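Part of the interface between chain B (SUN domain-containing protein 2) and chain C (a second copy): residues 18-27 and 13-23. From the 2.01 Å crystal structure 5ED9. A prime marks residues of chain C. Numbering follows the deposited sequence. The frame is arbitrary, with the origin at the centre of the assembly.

Chain B 18-27: SVKELGRLEA
Chain C 13-23: AFQESSVKELG

Parallel helices of identical sequence often meet through a narrow apolar seam flanked by polar residues, and this pair from SUN domain-containing protein 2 is a compact example. Both stretches are helical throughout and belong to longer helices that extend beyond them at each end. Phi lies between about -57° and -74° and psi between -29° and -52°, and each chain is held by regular i to i+4 backbone hydrogen bonds, such as Leu22 N to Ser18 O at 3.0 Å and Leu22′ N to Ser18′ O at 2.9 Å. The two helices run in the same direction, with 10° between their N-to-C directions and a closest axial approach of 10.8 Å. The register is marked by Leu22 CA, 6.9 Å from Leu22′ CA, and by Val19 CA, 7.5 Å from Ser18′ CA.

The contact buries 304 Å² in total, and Leu22 has the largest share. Its CA-to-CB bond points toward chain C, and the rotamer (chi1 m, chi2 t) places CD2 4.0 Å from Leu22′ CB. The partner leucine, by contrast, leaves its helix sideways with chi1 t and chi2 p, so that identical residues at the same level pack unequally. Leu22 CD1 lies 3.8 Å from Glu21′ CG, making use of the aliphatic part of an acidic side chain.

One turn before Leu22, Ser18 and Val19 meet Phe14′, which lies about two turns before Leu22′ on its own helix (chi1 t, chi2 76°). It also starts sideways, but its ring comes nearer to chain B. Ser18 CB approaches Phe14′ CZ at 3.7 Å, and Val19 CG1 approaches Phe14′ CE1 at 4.0 Å; both meet the ring at its edge, near its plane. Val19 and Ser18 have chi1 m. On chain C, Ser18′, also m, turns its hydroxyl to its own helix, with OG donating to Phe14′ O at 2.8 Å.

No direct hydrogen bond links the two stretches. Instead, two carboxylates come close at the C-terminal end of the contact: Glu26 OE1 is 3.9 Å from Glu21′ OE2. Such a pairing of like charges would be unfavourable if left bare, but a water donates to both, at 2.9 Å from its O to Glu26 OE1 and 2.7 Å to Glu21′ OE2, placing a proton before each acceptor. Glu26 is extended (chi1 t, chi2 t), whereas Glu21′ bends (chi1 t, chi2 p).

Glu21 shares that t, p conformation yet lies out of reach of chain C. It forms a salt bridge within its own helix, where Arg24 NE donates to Glu21 OE1 and Arg24 NH2 to Glu21 OE2, each at 2.8 Å.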

ATOM      1  N   SER B  18     -33.615  -4.942  -3.877  1.00 16.24           N
ATOM      2  CA  SER B  18     -32.634  -4.718  -4.942  1.00 18.68           C
ATOM      3  C   SER B  18     -31.889  -3.401  -4.782  1.00 15.84           C
ATOM      4  O   SER B  18     -30.662  -3.369  -4.816  1.00 17.51           O
ATOM      5  CB  SER B  18     -33.308  -4.742  -6.320  1.00 17.22           C
ATOM      6  OG  SER B  18     -33.736  -6.048  -6.648  1.00 21.20           O
ATOM      7  N   VAL B  19     -32.636  -2.309  -4.631  1.00 15.88           N
ATOM      8  CA  VAL B  19     -32.025  -0.988  -4.489  1.00 18.06           C
ATOM      9  C   VAL B  19     -31.278  -0.846  -3.164  1.00 20.00           C
ATOM     10  O   VAL B  19     -30.310  -0.095  -3.076  1.00 21.57           O
ATOM     11  CB  VAL B  19     -33.050   0.156  -4.652  1.00 18.43           C
ATOM     12  CG1 VAL B  19     -33.650   0.127  -6.052  1.00 20.64           C
ATOM     13  CG2 VAL B  19     -34.138   0.060  -3.596  1.00 22.29           C
ATOM     14  N   LYS B  20     -31.720  -1.572  -2.139  1.00 16.10           N
ATOM     15  CA  LYS B  20     -31.018  -1.573  -0.862  1.00 19.16           C
ATOM     16  C   LYS B  20     -29.663  -2.288  -0.966  1.00 17.24           C
ATOM     17  O   LYS B  20     -28.672  -1.859  -0.373  1.00 16.50           O
ATOM     18  CB  LYS B  20     -31.878  -2.228   0.223  1.00 20.17           C
ATOM     19  CG  LYS B  20     -31.826  -1.508   1.555  1.00 27.36           C
ATOM     20  CD  LYS B  20     -32.267  -0.063   1.386  1.00 32.67           C
ATOM     21  CE  LYS B  20     -32.036   0.755   2.647  1.00 38.38           C
ATOM     22  NZ  LYS B  20     -32.542   2.153   2.495  1.00 37.40           N
ATOM     23  N   GLU B  21     -29.631  -3.385  -1.710  1.00 17.24           N
ATOM     24  CA  GLU B  21     -28.406  -4.163  -1.883  1.00 14.14           C
ATOM     25  C   GLU B  21     -27.421  -3.448  -2.807  1.00 15.13           C
ATOM     26  O   GLU B  21     -26.210  -3.489  -2.580  1.00 15.21           O
ATOM     27  CB  GLU B  21     -28.736  -5.577  -2.392  1.00 15.88           C
ATOM     28  CG  GLU B  21     -27.541  -6.523  -2.541  1.00 15.00           C
ATOM     29  CD  GLU B  21     -26.833  -6.852  -1.229  1.00 18.90           C
ATOM     30  OE1 GLU B  21     -27.214  -6.334  -0.155  1.00 20.05           O
ATOM     31  OE2 GLU B  21     -25.875  -7.643  -1.276  1.00 21.47           O
ATOM     32  N   LEU B  22     -27.930  -2.784  -3.842  1.00 12.14           N
ATOM     33  CA  LEU B  22     -27.078  -1.898  -4.640  1.00 14.50           C
ATOM     34  C   LEU B  22     -26.441  -0.845  -3.732  1.00 16.81           C
ATOM     35  O   LEU B  22     -25.237  -0.570  -3.818  1.00 16.20           O
ATOM     36  CB  LEU B  22     -27.868  -1.219  -5.765  1.00 14.62           C
ATOM     37  CG  LEU B  22     -28.161  -2.044  -7.028  1.00 14.89           C
ATOM     38  CD1 LEU B  22     -29.179  -1.328  -7.907  1.00 15.08           C
ATOM     39  CD2 LEU B  22     -26.881  -2.367  -7.830  1.00 10.48           C
ATOM     40  N   GLY B  23     -27.252  -0.270  -2.849  1.00 15.69           N
ATOM     41  CA  GLY B  23     -26.769   0.748  -1.931  1.00 14.67           C
ATOM     42  C   GLY B  23     -25.755   0.222  -0.936  1.00 14.90           C
ATOM     43  O   GLY B  23     -24.808   0.923  -0.561  1.00 15.38           O
ATOM     44  N   ARG B  24     -25.952  -1.011  -0.487  1.00 14.79           N
ATOM     45  CA  ARG B  24     -25.034  -1.602   0.477  1.00 16.17           C
ATOM     46  C   ARG B  24     -23.657  -1.786  -0.153  1.00 16.22           C
ATOM     47  O   ARG B  24     -22.631  -1.510   0.481  1.00 15.49           O
ATOM     48  CB  ARG B  24     -25.563  -2.945   0.990  1.00 17.84           C
ATOM     49  CG  ARG B  24     -24.751  -3.525   2.141  1.00 18.93           C
ATOM     50  CD  ARG B  24     -25.367  -4.819   2.673  1.00 19.94           C
ATOM     51  NE  ARG B  24     -25.189  -5.935   1.747  1.00 20.29           N
ATOM     52  CZ  ARG B  24     -24.175  -6.792   1.804  1.00 17.76           C
ATOM     53  NH1 ARG B  24     -23.256  -6.668   2.753  1.00 17.02           N
ATOM     54  NH2 ARG B  24     -24.083  -7.780   0.927  1.00 16.06           N
ATOM     55  N   LEU B  25     -23.633  -2.250  -1.398  1.00 15.36           N
ATOM     56  CA  LEU B  25     -22.367  -2.448  -2.116  1.00 14.64           C
ATOM     57  C   LEU B  25     -21.724  -1.124  -2.534  1.00 14.21           C
ATOM     58  O   LEU B  25     -20.495  -0.985  -2.523  1.00 12.48           O
ATOM     59  CB  LEU B  25     -22.587  -3.355  -3.331  1.00 14.57           C
ATOM     60  CG  LEU B  25     -23.114  -4.748  -2.965  1.00 15.25           C
ATOM     61  CD1 LEU B  25     -23.395  -5.584  -4.198  1.00 13.72           C
ATOM     62  CD2 LEU B  25     -22.120  -5.457  -2.054  1.00 15.84           C
ATOM     63  N   GLU B  26     -22.552  -0.147  -2.902  1.00 12.87           N
ATOM     64  CA  GLU B  26     -22.044   1.189  -3.206  1.00 14.29           C
ATOM     65  C   GLU B  26     -21.338   1.807  -1.992  1.00 13.66           C
ATOM     66  O   GLU B  26     -20.369   2.547  -2.133  1.00 12.47           O
ATOM     67  CB  GLU B  26     -23.174   2.113  -3.679  1.00 14.29           C
ATOM     68  CG  GLU B  26     -22.782   3.602  -3.728  1.00 15.04           C
ATOM     69  CD  GLU B  26     -23.911   4.494  -4.212  1.00 19.01           C
ATOM     70  OE1 GLU B  26     -25.089   4.097  -4.084  1.00 18.27           O
ATOM     71  OE2 GLU B  26     -23.621   5.588  -4.740  1.00 20.43           O
ATOM     72  N   ALA B  27     -21.833   1.503  -0.799  1.00 13.99           N
ATOM     73  CA  ALA B  27     -21.228   2.023   0.424  1.00 13.00           C
ATOM     74  C   ALA B  27     -19.892   1.342   0.708  1.00 13.53           C
ATOM     75  O   ALA B  27     -18.966   1.971   1.222  1.00 16.03           O
ATOM     76  CB  ALA B  27     -22.182   1.860   1.609  1.00 15.22           C
TER
ATOM     77  N   ALA C  13     -38.649  -0.102 -16.683  1.00 18.70           N
ATOM     78  CA  ALA C  13     -37.836   1.028 -16.238  1.00 16.15           C
ATOM     79  C   ALA C  13     -36.990   0.620 -15.036  1.00 15.68           C
ATOM     80  O   ALA C  13     -35.839   1.029 -14.915  1.00 16.15           O
ATOM     81  CB  ALA C  13     -38.709   2.232 -15.898  1.00 16.43           C
ATOM     82  N   PHE C  14     -37.561  -0.193 -14.156  1.00 15.39           N
ATOM     83  CA  PHE C  14     -36.832  -0.651 -12.978  1.00 16.93           C
ATOM     84  C   PHE C  14     -35.679  -1.562 -13.371  1.00 17.71           C
ATOM     85  O   PHE C  14     -34.591  -1.474 -12.808  1.00 17.63           O
ATOM     86  CB  PHE C  14     -37.750  -1.361 -11.979  1.00 17.90           C
ATOM     87  CG  PHE C  14     -37.004  -1.995 -10.845  1.00 19.71           C
ATOM     88  CD1 PHE C  14     -36.510  -1.216  -9.811  1.00 19.52           C
ATOM     89  CD2 PHE C  14     -36.757  -3.359 -10.834  1.00 21.53           C
ATOM     90  CE1 PHE C  14     -35.797  -1.787  -8.769  1.00 21.88           C
ATOM     91  CE2 PHE C  14     -36.045  -3.937  -9.799  1.00 21.73           C
ATOM     92  CZ  PHE C  14     -35.562  -3.152  -8.765  1.00 22.37           C
ATOM     93  N   GLN C  15     -35.916  -2.433 -14.348  1.00 18.49           N
ATOM     94  CA  GLN C  15     -34.868  -3.316 -14.847  1.00 18.30           C
ATOM     95  C   GLN C  15     -33.736  -2.532 -15.485  1.00 16.88           C
ATOM     96  O   GLN C  15     -32.570  -2.772 -15.189  1.00 20.20           O
ATOM     97  CB  GLN C  15     -35.430  -4.344 -15.834  1.00 17.74           C
ATOM     98  CG  GLN C  15     -36.258  -5.430 -15.169  1.00 18.89           C
ATOM     99  CD  GLN C  15     -36.666  -6.539 -16.128  1.00 24.05           C
ATOM    100  OE1 GLN C  15     -36.130  -6.654 -17.232  1.00 21.61           O
ATOM    101  NE2 GLN C  15     -37.623  -7.361 -15.707  1.00 18.93           N
ATOM    102  N   GLU C  16     -34.075  -1.592 -16.355  1.00 15.77           N
ATOM    103  CA  GLU C  16     -33.066  -0.811 -17.055  1.00 17.91           C
ATOM    104  C   GLU C  16     -32.226   0.032 -16.088  1.00 20.23           C
ATOM    105  O   GLU C  16     -31.003   0.100 -16.216  1.00 16.30           O
ATOM    106  CB  GLU C  16     -33.722   0.079 -18.106  1.00 20.65           C
ATOM    107  CG  GLU C  16     -32.766   1.015 -18.818  1.00 28.70           C
ATOM    108  CD  GLU C  16     -33.366   1.613 -20.081  1.00 35.36           C
ATOM    109  OE1 GLU C  16     -34.587   1.464 -20.298  1.00 34.80           O
ATOM    110  OE2 GLU C  16     -32.609   2.228 -20.863  1.00 40.46           O
ATOM    111  N   SER C  17     -32.879   0.661 -15.116  1.00 15.96           N
ATOM    112  CA  SER C  17     -32.156   1.511 -14.169  1.00 19.05           C
ATOM    113  C   SER C  17     -31.243   0.708 -13.242  1.00 17.04           C
ATOM    114  O   SER C  17     -30.117   1.126 -12.952  1.00 18.70           O
ATOM    115  CB  SER C  17     -33.124   2.383 -13.358  1.00 16.36           C
ATOM    116  OG  SER C  17     -34.015   1.599 -12.583  1.00 15.90           O
ATOM    117  N   SER C  18     -31.733  -0.443 -12.787  1.00 18.39           N
ATOM    118  CA  SER C  18     -30.978  -1.314 -11.892  1.00 17.50           C
ATOM    119  C   SER C  18     -29.730  -1.859 -12.575  1.00 20.01           C
ATOM    120  O   SER C  18     -28.649  -1.880 -11.979  1.00 16.89           O
ATOM    121  CB  SER C  18     -31.850  -2.475 -11.417  1.00 20.25           C
ATOM    122  OG  SER C  18     -32.915  -2.010 -10.605  1.00 21.96           O
ATOM    123  N   VAL C  19     -29.895  -2.316 -13.815  1.00 18.07           N
ATOM    124  CA  VAL C  19     -28.783  -2.800 -14.621  1.00 18.57           C
ATOM    125  C   VAL C  19     -27.742  -1.711 -14.800  1.00 19.28           C
ATOM    126  O   VAL C  19     -26.544  -1.946 -14.633  1.00 17.24           O
ATOM    127  CB  VAL C  19     -29.245  -3.238 -16.027  1.00 18.62           C
ATOM    128  CG1 VAL C  19     -28.034  -3.436 -16.942  1.00 24.50           C
ATOM    129  CG2 VAL C  19     -30.070  -4.508 -15.953  1.00 18.75           C
ATOM    130  N   LYS C  20     -28.214  -0.519 -15.147  1.00 17.80           N
ATOM    131  CA  LYS C  20     -27.351   0.633 -15.356  1.00 19.23           C
ATOM    132  C   LYS C  20     -26.625   1.043 -14.073  1.00 17.00           C
ATOM    133  O   LYS C  20     -25.446   1.403 -14.102  1.00 17.91           O
ATOM    134  CB  LYS C  20     -28.176   1.806 -15.883  1.00 20.16           C
ATOM    135  CG  LYS C  20     -27.363   3.051 -16.162  1.00 24.04           C
ATOM    136  CD  LYS C  20     -28.220   4.190 -16.711  1.00 28.14           C
ATOM    137  CE  LYS C  20     -27.337   5.378 -17.119  1.00 29.23           C
ATOM    138  NZ  LYS C  20     -28.105   6.471 -17.793  1.00 35.06           N
ATOM    139  N   GLU C  21     -27.334   0.999 -12.949  1.00 17.17           N
ATOM    140  CA  GLU C  21     -26.740   1.359 -11.662  1.00 16.64           C
ATOM    141  C   GLU C  21     -25.671   0.347 -11.252  1.00 18.01           C
ATOM    142  O   GLU C  21     -24.619   0.725 -10.739  1.00 18.26           O
ATOM    143  CB  GLU C  21     -27.811   1.504 -10.569  1.00 15.87           C
ATOM    144  CG  GLU C  21     -27.260   1.705  -9.139  1.00 19.46           C
ATOM    145  CD  GLU C  21     -26.579   3.058  -8.909  1.00 18.19           C
ATOM    146  OE1 GLU C  21     -26.399   3.825  -9.870  1.00 22.10           O
ATOM    147  OE2 GLU C  21     -26.217   3.361  -7.751  1.00 22.51           O
ATOM    148  N   LEU C  22     -25.933  -0.935 -11.493  1.00 17.70           N
ATOM    149  CA  LEU C  22     -24.928  -1.956 -11.218  1.00 17.75           C
ATOM    150  C   LEU C  22     -23.706  -1.724 -12.095  1.00 18.73           C
ATOM    151  O   LEU C  22     -22.573  -1.898 -11.652  1.00 20.19           O
ATOM    152  CB  LEU C  22     -25.483  -3.365 -11.415  1.00 20.77           C
ATOM    153  CG  LEU C  22     -24.443  -4.485 -11.253  1.00 22.33           C
ATOM    154  CD1 LEU C  22     -23.851  -4.496  -9.842  1.00 20.69           C
ATOM    155  CD2 LEU C  22     -25.051  -5.831 -11.597  1.00 22.76           C
ATOM    156  N   GLY C  23     -23.939  -1.311 -13.338  1.00 17.28           N
ATOM    157  CA  GLY C  23     -22.855  -0.931 -14.222  1.00 17.74           C
ATOM    158  C   GLY C  23     -22.020   0.211 -13.668  1.00 16.46           C
ATOM    159  O   GLY C  23     -20.796   0.209 -13.790  1.00 17.61           O
TER
HETATM  160  O   HOH W   1     -26.643   2.044  -5.434  1.00 15.86           O